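Local coordinates for protein-L-isoaspartate O-methyltransferase beta-aspartate methyltransferase (Plasmodium falciparum, PDB 2PBF) that probably methylates L-isoaspartyl residues of damaged proteins, with S-adenosyl-L-methionine as methyl donor, as the first step of their repair, at residues 37-42 / 51-56; 64-69 / 217-222; 100-105 / 110-115; 127-130 / 135-138; 177-182 / 189-194. All coordinates share one frame; numbering follows the deposited sequence.

How the interactions relate
From the N terminus, interaction 1 comes first and closes a short loop of eight residues between the segment after helix 28-35 and strand 53-56. Interaction 2 then joins helix 64-74 to the last strand of the central sheet and closes a loop of 147 residues. Interactions 3, 4 and 5 nest inside it, in series and without crossing. Interaction 3 ties the end of helix 93-101 to strand 111-116, interaction 4 folds the turn after helix 119-132 back onto the helix's last turns, and interaction 5 sets helix 177-182 against strand 187-195. Interactions 3 and 4 touch through Val104 and Leu136. Pro192 of interaction 5 meets Val219 and Phe221 of interaction 2.

Interaction 1 of 5, residues 37-42 / 51-56; sequences VDRGKY and TPVYIS
The guanidinium of Arg39 has the CG2 methyl of Val53 at its edge, near its plane, with Arg39 NH2 and Val53 CG2 4.0 Å apart. The carbonyl oxygen of Thr51 approaches the same group obliquely, and although Arg39 NH2 comes within 3.2 Å of Thr51 O the angle is too poor for a hydrogen bond. Two aromatic rings are turned to their own segments: Tyr42 meets Asp38 O with its edge, in plane, whereas Tyr54 carries Ser56 N 3.5 Å above one face, offset toward the rim.

Arg39 spans the gap because its chain runs out extended from CG to NE, starting from a CG placed opposite the backbone N (chi1 -167°). The side chain is buried, and its main polar partner lies outside both segments, where NH1 is hydrogen-bonded to Ser62 O. Behind it, Gly40 N donates to Asp38 OD1 at 2.9 Å, reaching the anti side of the carboxylate 30° out of its plane. Tyr48 OH also bonds to this oxygen.

Val53 itself is paired through its backbone with Ile61. The contact thus combines an Asx turn leading into the 3-10 segment 39-41 with the two-stranded antiparallel sheet 53-56/59-61, and the side chain of Arg39 is about 6 Å from the bound S-adenosyl-L-homocysteine, beside the cofactor site of this methyltransferase family.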
# COMPACT_ATOMS: atom_id res chain seq x y z
N VAL A 37 7.72 10.67 4.04
CA VAL A 37 7.77 9.41 4.76
C VAL A 37 9.17 8.75 4.67
O VAL A 37 9.49 8.05 3.70
CB VAL A 37 6.64 8.41 4.28
CG1 VAL A 37 6.55 7.23 5.21
CG2 VAL A 37 5.27 9.10 4.20
N ASP A 38 10.01 8.99 5.68
CA ASP A 38 11.37 8.50 5.72
C ASP A 38 11.41 6.98 5.94
O ASP A 38 10.97 6.48 6.99
CB ASP A 38 12.15 9.23 6.84
CG ASP A 38 13.65 8.88 6.86
OD1 ASP A 38 14.04 7.79 6.41
OD2 ASP A 38 14.44 9.71 7.36
N ARG A 39 11.98 6.27 4.96
CA ARG A 39 12.06 4.80 4.96
C ARG A 39 12.77 4.22 6.17
O ARG A 39 12.37 3.15 6.67
CB ARG A 39 12.72 4.32 3.66
CG ARG A 39 12.59 2.82 3.36
CD ARG A 39 13.28 2.45 2.03
NE ARG A 39 13.55 1.01 1.91
CZ ARG A 39 12.66 0.09 1.52
NH1 ARG A 39 11.43 0.46 1.19
NH2 ARG A 39 12.99 -1.19 1.46
N GLY A 40 13.79 4.93 6.66
CA GLY A 40 14.52 4.56 7.89
C GLY A 40 13.71 4.51 9.17
O GLY A 40 14.12 3.91 10.18
N LYS A 41 12.53 5.12 9.15
CA LYS A 41 11.60 5.02 10.29
C LYS A 41 10.73 3.76 10.18
O LYS A 41 9.96 3.44 11.09
CB LYS A 41 10.74 6.30 10.38
CG LYS A 41 11.55 7.58 10.44
CD LYS A 41 11.84 7.99 11.88
CE LYS A 41 12.12 9.48 11.97
NZ LYS A 41 11.82 10.03 13.34
N TYR A 42 10.86 3.05 9.06
CA TYR A 42 10.04 1.89 8.72
C TYR A 42 10.81 0.57 8.59
O TYR A 42 10.22 -0.53 8.64
CB TYR A 42 9.16 2.19 7.49
CG TYR A 42 8.12 3.20 7.88
CD1 TYR A 42 6.87 2.79 8.33
CD2 TYR A 42 8.42 4.55 7.89
CE1 TYR A 42 5.92 3.73 8.76
CE2 TYR A 42 7.50 5.49 8.32
CZ TYR A 42 6.25 5.08 8.75
OH TYR A 42 5.36 6.03 9.14
N THR A 51 16.12 -2.11 -2.60
CA THR A 51 16.00 -3.55 -2.53
C THR A 51 14.98 -3.83 -1.42
O THR A 51 14.78 -2.96 -0.56
CB THR A 51 17.36 -4.21 -2.18
OG1 THR A 51 17.22 -5.64 -2.26
CG2 THR A 51 17.81 -3.85 -0.78
N PRO A 52 14.30 -5.01 -1.45
CA PRO A 52 13.47 -5.37 -0.31
C PRO A 52 14.34 -5.71 0.88
O PRO A 52 15.47 -6.15 0.70
CB PRO A 52 12.73 -6.64 -0.78
CG PRO A 52 12.92 -6.71 -2.22
CD PRO A 52 14.25 -6.05 -2.49
N VAL A 53 13.82 -5.50 2.09
CA VAL A 53 14.61 -5.70 3.29
C VAL A 53 13.77 -6.51 4.27
O VAL A 53 12.65 -6.13 4.63
CB VAL A 53 15.13 -4.35 3.91
CG1 VAL A 53 16.00 -4.60 5.13
CG2 VAL A 53 15.91 -3.51 2.89
N TYR A 54 14.30 -7.66 4.67
CA TYR A 54 13.60 -8.59 5.54
C TYR A 54 13.17 -8.01 6.89
O TYR A 54 13.94 -7.34 7.55
CB TYR A 54 14.46 -9.82 5.79
CG TYR A 54 13.69 -10.91 6.50
CD1 TYR A 54 12.68 -11.62 5.85
CD2 TYR A 54 13.97 -11.21 7.83
CE1 TYR A 54 11.97 -12.62 6.53
CE2 TYR A 54 13.29 -12.20 8.51
CZ TYR A 54 12.28 -12.89 7.86
OH TYR A 54 11.62 -13.87 8.54
N ILE A 55 11.93 -8.30 7.28
CA ILE A 55 11.43 -7.90 8.60
C ILE A 55 11.38 -9.11 9.53
O ILE A 55 12.14 -9.18 10.49
CB ILE A 55 10.03 -7.21 8.53
CG1 ILE A 55 10.01 -6.14 7.43
CG2 ILE A 55 9.67 -6.61 9.88
CD1 ILE A 55 8.61 -5.68 7.00
N SER A 56 10.51 -10.06 9.22
CA SER A 56 10.16 -11.17 10.11
C SER A 56 9.06 -11.94 9.41
O SER A 56 8.50 -11.45 8.42
CB SER A 56 9.64 -10.63 11.45
OG SER A 56 8.24 -10.45 11.38

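Interaction 2 of 5, residues 64-69 / 217-222. With SAH (S-adenosyl-L-homocysteine), chain C.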
# COMPACT_ATOMS: atom_id res chain seq x y z
N PRO A 64 12.06 0.23 -2.44
CA PRO A 64 11.56 1.55 -2.72
C PRO A 64 10.96 1.72 -4.15
O PRO A 64 9.97 2.42 -4.27
CB PRO A 64 12.78 2.44 -2.51
CG PRO A 64 13.61 1.72 -1.50
CD PRO A 64 13.38 0.26 -1.76
N HIS A 65 11.50 1.06 -5.17
CA HIS A 65 10.97 1.24 -6.53
C HIS A 65 9.57 0.65 -6.64
O HIS A 65 8.75 1.14 -7.41
CB HIS A 65 11.92 0.70 -7.62
CG HIS A 65 12.15 -0.77 -7.56
ND1 HIS A 65 13.38 -1.31 -7.27
CD2 HIS A 65 11.30 -1.81 -7.68
CE1 HIS A 65 13.29 -2.63 -7.25
NE2 HIS A 65 12.03 -2.96 -7.49
N MET A 66 9.29 -0.38 -5.83
CA MET A 66 7.98 -0.99 -5.83
C MET A 66 6.96 -0.14 -5.13
O MET A 66 5.83 -0.07 -5.63
CB MET A 66 7.98 -2.41 -5.24
CG MET A 66 8.38 -3.50 -6.23
SD MET A 66 7.75 -3.35 -7.95
CE MET A 66 5.98 -3.13 -7.71
N HIS A 67 7.34 0.50 -4.02
CA HIS A 67 6.48 1.49 -3.38
C HIS A 67 6.24 2.64 -4.35
O HIS A 67 5.10 3.12 -4.51
CB HIS A 67 7.09 2.07 -2.08
CG HIS A 67 7.18 1.11 -0.93
ND1 HIS A 67 8.20 1.16 -0.02
CD2 HIS A 67 6.37 0.09 -0.53
CE1 HIS A 67 8.04 0.21 0.89
NE2 HIS A 67 6.92 -0.45 0.61
N ALA A 68 7.32 3.12 -4.98
CA ALA A 68 7.21 4.29 -5.87
C ALA A 68 6.26 4.00 -7.03
O ALA A 68 5.41 4.83 -7.35
CB ALA A 68 8.56 4.71 -6.38
N LEU A 69 6.42 2.83 -7.64
CA LEU A 69 5.64 2.44 -8.80
C LEU A 69 4.16 2.27 -8.45
O LEU A 69 3.28 2.75 -9.17
CB LEU A 69 6.21 1.17 -9.43
CG LEU A 69 5.25 0.28 -10.24
CD1 LEU A 69 4.98 0.82 -11.66
CD2 LEU A 69 5.81 -1.10 -10.31
N PHE A 217 3.13 -5.16 -15.84
CA PHE A 217 4.36 -5.89 -16.11
C PHE A 217 4.65 -6.91 -15.01
O PHE A 217 3.97 -6.93 -13.98
CB PHE A 217 5.53 -4.92 -16.27
CG PHE A 217 5.55 -3.85 -15.23
CD1 PHE A 217 5.87 -4.15 -13.91
CD2 PHE A 217 5.24 -2.54 -15.56
CE1 PHE A 217 5.89 -3.18 -12.95
CE2 PHE A 217 5.25 -1.55 -14.60
CZ PHE A 217 5.57 -1.87 -13.29
N ASP A 218 5.67 -7.74 -15.23
CA ASP A 218 6.06 -8.77 -14.30
C ASP A 218 6.71 -8.17 -13.06
O ASP A 218 7.46 -7.19 -13.15
CB ASP A 218 6.97 -9.78 -14.98
CG ASP A 218 6.32 -10.43 -16.19
OD1 ASP A 218 5.11 -10.75 -16.09
OD2 ASP A 218 7.00 -10.58 -17.23
N VAL A 219 6.41 -8.76 -11.91
CA VAL A 219 6.89 -8.26 -10.62
C VAL A 219 7.26 -9.42 -9.72
O VAL A 219 7.01 -10.58 -10.04
CB VAL A 219 5.82 -7.36 -9.91
CG1 VAL A 219 5.74 -5.98 -10.55
CG2 VAL A 219 4.44 -8.01 -9.86
N CYS A 220 7.89 -9.11 -8.59
CA CYS A 220 8.23 -10.09 -7.56
C CYS A 220 7.72 -9.60 -6.19
O CYS A 220 8.22 -8.62 -5.62
CB CYS A 220 9.75 -10.32 -7.54
SG CYS A 220 10.38 -10.98 -9.13
N PHE A 221 6.70 -10.29 -5.68
CA PHE A 221 6.09 -9.96 -4.40
C PHE A 221 6.01 -11.19 -3.53
O PHE A 221 5.96 -12.30 -4.04
CB PHE A 221 4.68 -9.44 -4.61
CG PHE A 221 4.60 -7.99 -4.99
CD1 PHE A 221 4.25 -7.02 -4.04
CD2 PHE A 221 4.83 -7.59 -6.30
CE1 PHE A 221 4.16 -5.69 -4.38
CE2 PHE A 221 4.74 -6.26 -6.66
CZ PHE A 221 4.40 -5.30 -5.71
N VAL A 222 5.98 -11.00 -2.22
CA VAL A 222 5.63 -12.07 -1.30
C VAL A 222 4.18 -12.51 -1.64
O VAL A 222 3.41 -11.74 -2.23
CB VAL A 222 5.79 -11.68 0.23
CG1 VAL A 222 6.88 -10.60 0.44
CG2 VAL A 222 4.49 -11.21 0.84
N SAH C . 3.41 -2.87 1.64
CA SAH C . 4.23 -3.76 2.51
CB SAH C . 4.40 -5.09 1.82
CG SAH C . 4.80 -6.12 2.87
SD SAH C . 5.01 -7.75 2.14
C SAH C . 5.59 -3.16 2.87
O SAH C . 6.27 -2.62 1.99
OXT SAH C . 6.03 -3.20 4.05
C5' SAH C . 3.25 -8.17 2.03
C4' SAH C . 2.50 -8.27 3.36
O4' SAH C . 1.28 -8.90 3.08
C3' SAH C . 3.16 -9.09 4.46
O3' SAH C . 3.35 -8.26 5.60
C2' SAH C . 2.18 -10.22 4.73
O2' SAH C . 2.12 -10.56 6.10
C1' SAH C . 0.88 -9.62 4.24
N9 SAH C . -0.15 -10.59 3.81
C8 SAH C . 0.06 -11.76 3.13
N7 SAH C . -1.14 -12.32 2.88
C5 SAH C . -2.12 -11.55 3.40
C6 SAH C . -3.52 -11.68 3.44
N6 SAH C . -4.16 -12.71 2.92
N1 SAH C . -4.26 -10.69 4.03
C2 SAH C . -3.63 -9.59 4.60
N3 SAH C . -2.27 -9.50 4.55
C4 SAH C . -1.51 -10.45 3.96
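Met66 and Phe221 form the close part of this contact, the methyl CE of Met66 lying at the edge of the Phe221 ring, near its plane, 3.3 Å from Phe221 CZ. The thioether chain bends at both chi2 and chi3, which curls the methyl toward Phe221 and Val219. Met66 SD sits 5.3 Å from the Phe221 ring centroid and 56° off the ring normal, an oblique Met-aromatic contact. Val219 CG1 lies less tightly against Met66 CE, at 4.0 Å, and Leu69 reaches the edge of the Phe217 ring with its two methyls, an approach whose exact closeness is doubtful.

Outside this apolar patch the contact opens to the surface. The backbones stay apart, Met66 CA and Val219 CA being 8.8 Å from each other, and Asp218 and Cys220 between the packed residues are exposed.

Toward the ligand, His67 NE2 donates to the carboxylate O of S-adenosyl-L-homocysteine at 2.7 Å, a nearly straight bond of 167°, while its ring stacks with Tyr93. Val222 CG2 approaches C5' of S-adenosyl-L-homocysteine at 3.5 Å. Both segments therefore reach from one apolar joint into the cofactor pocket of a Rossmann-like methyltransferase.

Interaction 3 of 5, residues 100-105 / 110-115; sequences IKMNVL and SYVIGL
Ser110 makes the polar link of this contact, its OG donating to the backbone O of Met102. The distance from Ser110 OG to Met102 O, 2.5 Å, is very short, and its exact value carries some doubt. With OG opposite the carbonyl carbon and beside the backbone N (chi1 -75°), the hydroxyl faces the end of helix 93-101, where Asn103, at positive phi, completes a Schellman motif. Ser110 OG is also hydrogen-bonded to Gly81 N, so the hydroxyl joins the helix end to the loop before strand 83-87. On its carbon side, Ser110 CB packs 3.8 Å from Val104 CG1.

Tyr111 turns its side chain away and takes part through its backbone: Met102 CE comes to 3.7 Å from Tyr111 O.

Val112 points back at the first segment, and its CG2 is the methyl that both apolar partners reach. Val104 CG1 lies 3.5 Å from Val112 CG2, the two valines crossing at about a right angle, and Met102 SD is 3.8 Å from the same CG2, coming in obliquely. Further on, Leu115 belongs to the cofactor pocket and touches S-adenosyl-L-homocysteine, so the strand runs from the helix end to the ligand.

Helix 93-101 and strand 111-116 are parts of the beta-alpha-beta unit that starts with strand 83-87. Chemically, the packing of Val104 and Met102 on Val112 is apolar and buried, while the Ser110 hydroxyl, giving its proton to Met102 O and bonded also to Gly81 N, has partners on two sides of the joint.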
# COMPACT_ATOMS: atom_id res chain seq x y z
N ILE A 100 -0.76 10.40 4.12
CA ILE A 100 -0.13 11.68 3.81
C ILE A 100 -0.74 12.31 2.58
O ILE A 100 -1.14 13.47 2.62
CB ILE A 100 1.41 11.56 3.66
CG1 ILE A 100 2.06 11.49 5.02
CG2 ILE A 100 1.99 12.77 2.85
CD1 ILE A 100 1.57 12.55 5.99
N LYS A 101 -0.84 11.54 1.51
CA LYS A 101 -1.36 12.04 0.25
C LYS A 101 -2.82 12.47 0.36
O LYS A 101 -3.29 13.40 -0.32
CB LYS A 101 -1.22 10.97 -0.83
CG LYS A 101 -0.75 11.52 -2.13
CD LYS A 101 -1.89 11.88 -3.00
CE LYS A 101 -1.53 12.90 -4.02
NZ LYS A 101 -2.79 13.23 -4.78
N MET A 102 -3.55 11.76 1.21
CA MET A 102 -4.98 11.99 1.37
C MET A 102 -5.31 12.91 2.55
O MET A 102 -6.47 13.19 2.83
CB MET A 102 -5.69 10.63 1.51
CG MET A 102 -5.68 9.79 0.22
SD MET A 102 -6.09 8.06 0.52
CE MET A 102 -7.86 8.18 0.53
N ASN A 103 -4.28 13.35 3.27
CA ASN A 103 -4.43 14.27 4.38
C ASN A 103 -5.48 13.83 5.38
O ASN A 103 -6.36 14.61 5.74
CB ASN A 103 -4.75 15.68 3.86
CG ASN A 103 -4.36 16.79 4.86
OD1 ASN A 103 -3.93 16.54 6.01
ND2 ASN A 103 -4.51 18.02 4.41
N VAL A 104 -5.39 12.58 5.83
CA VAL A 104 -6.29 12.06 6.87
C VAL A 104 -6.27 12.91 8.13
O VAL A 104 -7.24 12.92 8.90
CB VAL A 104 -6.01 10.58 7.23
CG1 VAL A 104 -6.30 9.67 6.04
CG2 VAL A 104 -4.60 10.41 7.71
N LEU A 105 -5.17 13.64 8.35
CA LEU A 105 -5.03 14.46 9.57
C LEU A 105 -5.94 15.71 9.57
O LEU A 105 -6.53 16.04 10.60
CB LEU A 105 -3.56 14.86 9.80
CG LEU A 105 -2.59 13.79 10.33
CD1 LEU A 105 -1.15 14.35 10.33
CD2 LEU A 105 -2.98 13.31 11.72
N SER A 110 -11.42 11.82 4.41
CA SER A 110 -10.36 10.91 3.98
C SER A 110 -10.37 9.71 4.90
O SER A 110 -10.58 9.84 6.11
CB SER A 110 -9.00 11.58 4.07
OG SER A 110 -8.83 12.49 3.02
N TYR A 111 -10.17 8.53 4.33
CA TYR A 111 -10.08 7.35 5.12
C TYR A 111 -8.98 6.40 4.60
O TYR A 111 -8.94 6.07 3.41
CB TYR A 111 -11.44 6.69 5.14
CG TYR A 111 -11.54 5.52 6.07
CD1 TYR A 111 -11.67 5.71 7.45
CD2 TYR A 111 -11.50 4.23 5.58
CE1 TYR A 111 -11.77 4.61 8.31
CE2 TYR A 111 -11.59 3.14 6.42
CZ TYR A 111 -11.73 3.34 7.78
OH TYR A 111 -11.84 2.23 8.60
N VAL A 112 -8.11 5.95 5.51
CA VAL A 112 -7.07 4.98 5.15
C VAL A 112 -7.03 3.80 6.13
O VAL A 112 -6.98 3.98 7.35
CB VAL A 112 -5.68 5.64 5.05
CG1 VAL A 112 -4.58 4.63 4.63
CG2 VAL A 112 -5.72 6.81 4.07
N ILE A 113 -7.05 2.58 5.58
CA ILE A 113 -6.98 1.39 6.43
C ILE A 113 -5.90 0.43 5.91
O ILE A 113 -5.82 0.22 4.71
CB ILE A 113 -8.41 0.70 6.63
CG1 ILE A 113 -8.39 -0.38 7.70
CG2 ILE A 113 -8.98 0.10 5.35
CD1 ILE A 113 -9.81 -0.94 8.04
N GLY A 114 -5.05 -0.07 6.81
CA GLY A 114 -4.11 -1.13 6.47
C GLY A 114 -4.59 -2.46 7.04
O GLY A 114 -4.96 -2.54 8.21
N LEU A 115 -4.62 -3.50 6.23
CA LEU A 115 -4.90 -4.85 6.73
C LEU A 115 -3.63 -5.68 6.66
O LEU A 115 -2.97 -5.73 5.62
CB LEU A 115 -5.98 -5.53 5.88
CG LEU A 115 -7.46 -5.49 6.26
CD1 LEU A 115 -7.96 -4.12 6.74
CD2 LEU A 115 -8.28 -5.99 5.08

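Interaction 4 of 5, residues 127-130 / 135-138; sequences ENIK and ELLK
Leu137 folds back over Ile129 and Lys130 where helix 119-132 ends, in a Rossmann-like methyltransferase fold, and the turn that follows leads to strand 142-146 at the edge of the central sheet. From CB the chain of Leu137 heads for the helix with a first torsion of -28°, well off a staggered position. Its CG comes 4.0 Å from Ile129 CG2. At the tip, CD1 reaches furthest in: Leu137 CD1 also meets Ile129 CG2 at 4.0 Å, packs against Lys130 CG at 3.7 Å and lies 3.9 Å from Lys130 N, so this methyl sits against the helix backbone as well as the aliphatic part of the lysine. Leu137 and Lys130 cross at about a right angle.

Lys130 is exposed, so the outer flank of the contact is open to solvent, while the inner flank is buried. There Leu136 takes over, its CB 3.8 Å from Ile129 CG2, and the same leucine touches Val96 and Ala99 of helix 93-101 and Phe142 of the edge strand. Ile129 likewise packs on Val96, Phe142 and Ile144. All side-chain to side-chain contacts between the segments are carbon to carbon. The CG2 methyl of Ile129 is shared by both leucines, and Leu136 CD1 is 4.1 Å from it.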
# COMPACT_ATOMS: atom_id res chain seq x y z
N GLU A 127 4.49 0.41 15.70
CA GLU A 127 5.67 0.97 16.37
C GLU A 127 6.41 1.97 15.48
O GLU A 127 6.90 2.97 15.95
CB GLU A 127 6.62 -0.15 16.81
CG GLU A 127 6.51 -0.50 18.28
CD GLU A 127 7.04 0.61 19.19
OE1 GLU A 127 6.23 1.40 19.72
OE2 GLU A 127 8.28 0.71 19.38
N ASN A 128 6.50 1.64 14.19
CA ASN A 128 7.08 2.50 13.17
C ASN A 128 6.34 3.81 13.11
O ASN A 128 6.95 4.86 13.02
CB ASN A 128 6.98 1.80 11.80
CG ASN A 128 7.93 0.62 11.65
OD1 ASN A 128 8.84 0.39 12.46
ND2 ASN A 128 7.72 -0.14 10.60
N ILE A 129 5.01 3.74 13.16
CA ILE A 129 4.18 4.93 13.01
C ILE A 129 4.24 5.81 14.25
O ILE A 129 4.32 7.04 14.14
CB ILE A 129 2.72 4.59 12.59
CG1 ILE A 129 2.73 3.84 11.25
CG2 ILE A 129 1.89 5.89 12.51
CD1 ILE A 129 1.54 2.92 11.00
N LYS A 130 4.24 5.18 15.42
CA LYS A 130 4.48 5.90 16.67
C LYS A 130 5.75 6.74 16.59
O LYS A 130 5.72 7.92 16.91
CB LYS A 130 4.52 4.96 17.88
CG LYS A 130 3.22 4.20 18.17
CD LYS A 130 2.94 4.01 19.68
CE LYS A 130 1.44 3.69 19.93
NZ LYS A 130 1.13 3.22 21.33
N GLU A 135 0.73 11.08 15.59
CA GLU A 135 -0.56 11.73 15.41
C GLU A 135 -1.56 10.84 14.64
O GLU A 135 -2.76 10.92 14.86
CB GLU A 135 -0.39 13.09 14.74
CG GLU A 135 0.26 13.08 13.35
CD GLU A 135 1.78 13.26 13.35
OE1 GLU A 135 2.43 12.89 14.33
OE2 GLU A 135 2.31 13.78 12.34
N LEU A 136 -1.03 9.99 13.75
CA LEU A 136 -1.82 9.02 12.99
C LEU A 136 -2.56 7.97 13.83
O LEU A 136 -3.55 7.44 13.38
CB LEU A 136 -0.94 8.34 11.93
CG LEU A 136 -0.47 9.19 10.73
CD1 LEU A 136 0.28 8.35 9.69
CD2 LEU A 136 -1.65 9.89 10.08
N LEU A 137 -2.10 7.65 15.03
CA LEU A 137 -2.82 6.63 15.79
C LEU A 137 -3.70 7.23 16.87
O LEU A 137 -4.15 6.54 17.79
CB LEU A 137 -1.92 5.50 16.32
CG LEU A 137 -0.65 5.20 15.52
CD1 LEU A 137 0.52 5.83 16.26
CD2 LEU A 137 -0.41 3.73 15.35
N LYS A 138 -3.97 8.52 16.71
CA LYS A 138 -4.92 9.24 17.55
C LYS A 138 -6.24 9.53 16.80
O LYS A 138 -7.19 10.02 17.38
CB LYS A 138 -4.31 10.55 18.06
CG LYS A 138 -3.09 10.40 19.00
CD LYS A 138 -3.37 9.44 20.18
CE LYS A 138 -2.13 9.25 21.07
NZ LYS A 138 -1.93 10.35 22.07

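Interaction 5 of 5, residues 177-182 / 189-194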
# COMPACT_ATOMS: atom_id res chain seq x y z
N GLU A 177 -12.26 -11.84 -5.42
CA GLU A 177 -13.52 -11.18 -5.78
C GLU A 177 -13.97 -10.13 -4.75
O GLU A 177 -14.55 -9.11 -5.11
CB GLU A 177 -14.60 -12.23 -6.07
CG GLU A 177 -15.83 -11.74 -6.82
CD GLU A 177 -15.52 -10.91 -8.07
OE1 GLU A 177 -14.43 -11.08 -8.67
OE2 GLU A 177 -16.38 -10.07 -8.43
N ILE A 178 -13.67 -10.37 -3.47
CA ILE A 178 -13.82 -9.35 -2.43
C ILE A 178 -13.18 -8.00 -2.80
O ILE A 178 -13.80 -6.94 -2.64
CB ILE A 178 -13.29 -9.79 -1.03
CG1 ILE A 178 -13.47 -8.64 -0.05
CG2 ILE A 178 -11.82 -10.25 -1.08
CD1 ILE A 178 -13.45 -9.05 1.39
N LEU A 179 -11.94 -8.04 -3.29
CA LEU A 179 -11.27 -6.81 -3.66
C LEU A 179 -12.04 -6.14 -4.79
O LEU A 179 -12.19 -4.92 -4.80
CB LEU A 179 -9.77 -7.03 -3.96
CG LEU A 179 -8.95 -7.57 -2.77
CD1 LEU A 179 -7.53 -7.92 -3.13
CD2 LEU A 179 -8.94 -6.62 -1.60
N VAL A 180 -12.58 -6.94 -5.71
CA VAL A 180 -13.47 -6.40 -6.76
C VAL A 180 -14.74 -5.79 -6.17
O VAL A 180 -15.25 -4.78 -6.66
CB VAL A 180 -13.82 -7.48 -7.85
CG1 VAL A 180 -15.01 -7.06 -8.72
CG2 VAL A 180 -12.62 -7.75 -8.70
N ASP A 181 -15.27 -6.39 -5.11
CA ASP A 181 -16.49 -5.86 -4.48
C ASP A 181 -16.24 -4.66 -3.59
O ASP A 181 -17.14 -3.87 -3.35
CB ASP A 181 -17.21 -6.96 -3.69
CG ASP A 181 -17.78 -8.04 -4.60
OD1 ASP A 181 -17.89 -7.80 -5.83
OD2 ASP A 181 -18.09 -9.13 -4.09
N LEU A 182 -15.01 -4.53 -3.11
CA LEU A 182 -14.65 -3.43 -2.22
C LEU A 182 -14.37 -2.18 -3.02
O LEU A 182 -14.27 -1.10 -2.48
CB LEU A 182 -13.45 -3.82 -1.34
CG LEU A 182 -13.70 -4.77 -0.16
CD1 LEU A 182 -12.42 -4.94 0.63
CD2 LEU A 182 -14.81 -4.29 0.77
N LEU A 189 -7.47 -0.53 -8.41
CA LEU A 189 -6.90 -1.62 -7.61
C LEU A 189 -5.61 -2.03 -8.30
O LEU A 189 -5.61 -2.31 -9.51
CB LEU A 189 -7.84 -2.82 -7.61
CG LEU A 189 -8.01 -3.97 -6.58
CD1 LEU A 189 -8.88 -5.06 -7.26
CD2 LEU A 189 -6.75 -4.59 -6.00
N ILE A 190 -4.53 -2.02 -7.54
CA ILE A 190 -3.20 -2.44 -7.98
C ILE A 190 -2.87 -3.74 -7.25
O ILE A 190 -2.86 -3.79 -6.03
CB ILE A 190 -2.13 -1.35 -7.61
CG1 ILE A 190 -2.34 -0.09 -8.45
CG2 ILE A 190 -0.68 -1.90 -7.71
CD1 ILE A 190 -2.16 -0.28 -9.94
N ILE A 191 -2.62 -4.79 -8.01
CA ILE A 191 -2.45 -6.10 -7.40
C ILE A 191 -1.58 -7.02 -8.26
O ILE A 191 -1.76 -7.08 -9.46
CB ILE A 191 -3.85 -6.76 -7.13
CG1 ILE A 191 -3.69 -8.18 -6.59
CG2 ILE A 191 -4.77 -6.69 -8.38
CD1 ILE A 191 -5.00 -8.80 -6.08
N PRO A 192 -0.62 -7.73 -7.63
CA PRO A 192 0.07 -8.78 -8.41
C PRO A 192 -0.77 -10.06 -8.46
O PRO A 192 -1.27 -10.50 -7.44
CB PRO A 192 1.37 -9.01 -7.61
CG PRO A 192 1.39 -7.89 -6.52
CD PRO A 192 -0.07 -7.63 -6.26
N ILE A 193 -0.93 -10.63 -9.65
CA ILE A 193 -1.61 -11.93 -9.80
C ILE A 193 -0.69 -12.95 -10.50
O ILE A 193 -0.10 -12.62 -11.54
CB ILE A 193 -2.99 -11.77 -10.52
CG1 ILE A 193 -3.89 -10.79 -9.73
CG2 ILE A 193 -3.71 -13.15 -10.70
CD1 ILE A 193 -4.93 -10.09 -10.55
N GLU A 194 -0.51 -14.12 -9.91
CA GLU A 194 0.23 -15.23 -10.56
C GLU A 194 -0.43 -15.58 -11.89
O GLU A 194 -1.57 -16.07 -11.95
CB GLU A 194 0.24 -16.50 -9.73
CG GLU A 194 0.68 -16.45 -8.29
CD GLU A 194 0.47 -17.81 -7.58
OE1 GLU A 194 0.07 -18.80 -8.25
OE2 GLU A 194 0.70 -17.89 -6.35
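Leu179 and Leu189 meet because their first torsions send them at each other from helix and strand. Leu179 holds its CG opposite the carbonyl carbon (chi1 -61°). In Leu189, CG lies opposite the backbone N (chi1 -155°) and the rest of the chain stays extended, carrying CD1 up to the root of the helical leucine. Ile191, two residues along the strand, is likewise stretched out, with CG1 opposite its backbone N, and its CD1 is thereby delivered to the tip of Leu179.

The contact is thus made at two levels of a single side chain. Near the backbone, Leu179 CB rests 3.9 Å from Leu189 CD1. At the far end, Leu179 CD1 lies 4.0 Å from Ile191 CD1, the two side chains crossing obliquely. All three residues are buried.

Helix 177-182 and strand 187-195 belong to a beta-alpha-beta crossover that begins at strand 163-168, which lies parallel and next to strand 187-195 in the central sheet of this Rossmann-like fold. As expected for such a unit, the axes of segments 177-182 and 189-194 run nearly antiparallel, at 168°, and approach to 10.3 Å. Val168 of the preceding strand packs against Leu179, Leu189 and Ile191 alike. On the other face of the sheet, Ile190 touches Ser70, Arg73 and Leu74 of helix 64-74. Asp181, on the outer side of the helix, forms a salt bridge with Lys157.

Leu189 CD1 reaches the helix backbone as well: it lies 4.1 Å from Leu179 O, and Val180 N is 4.4 Å from the same methyl.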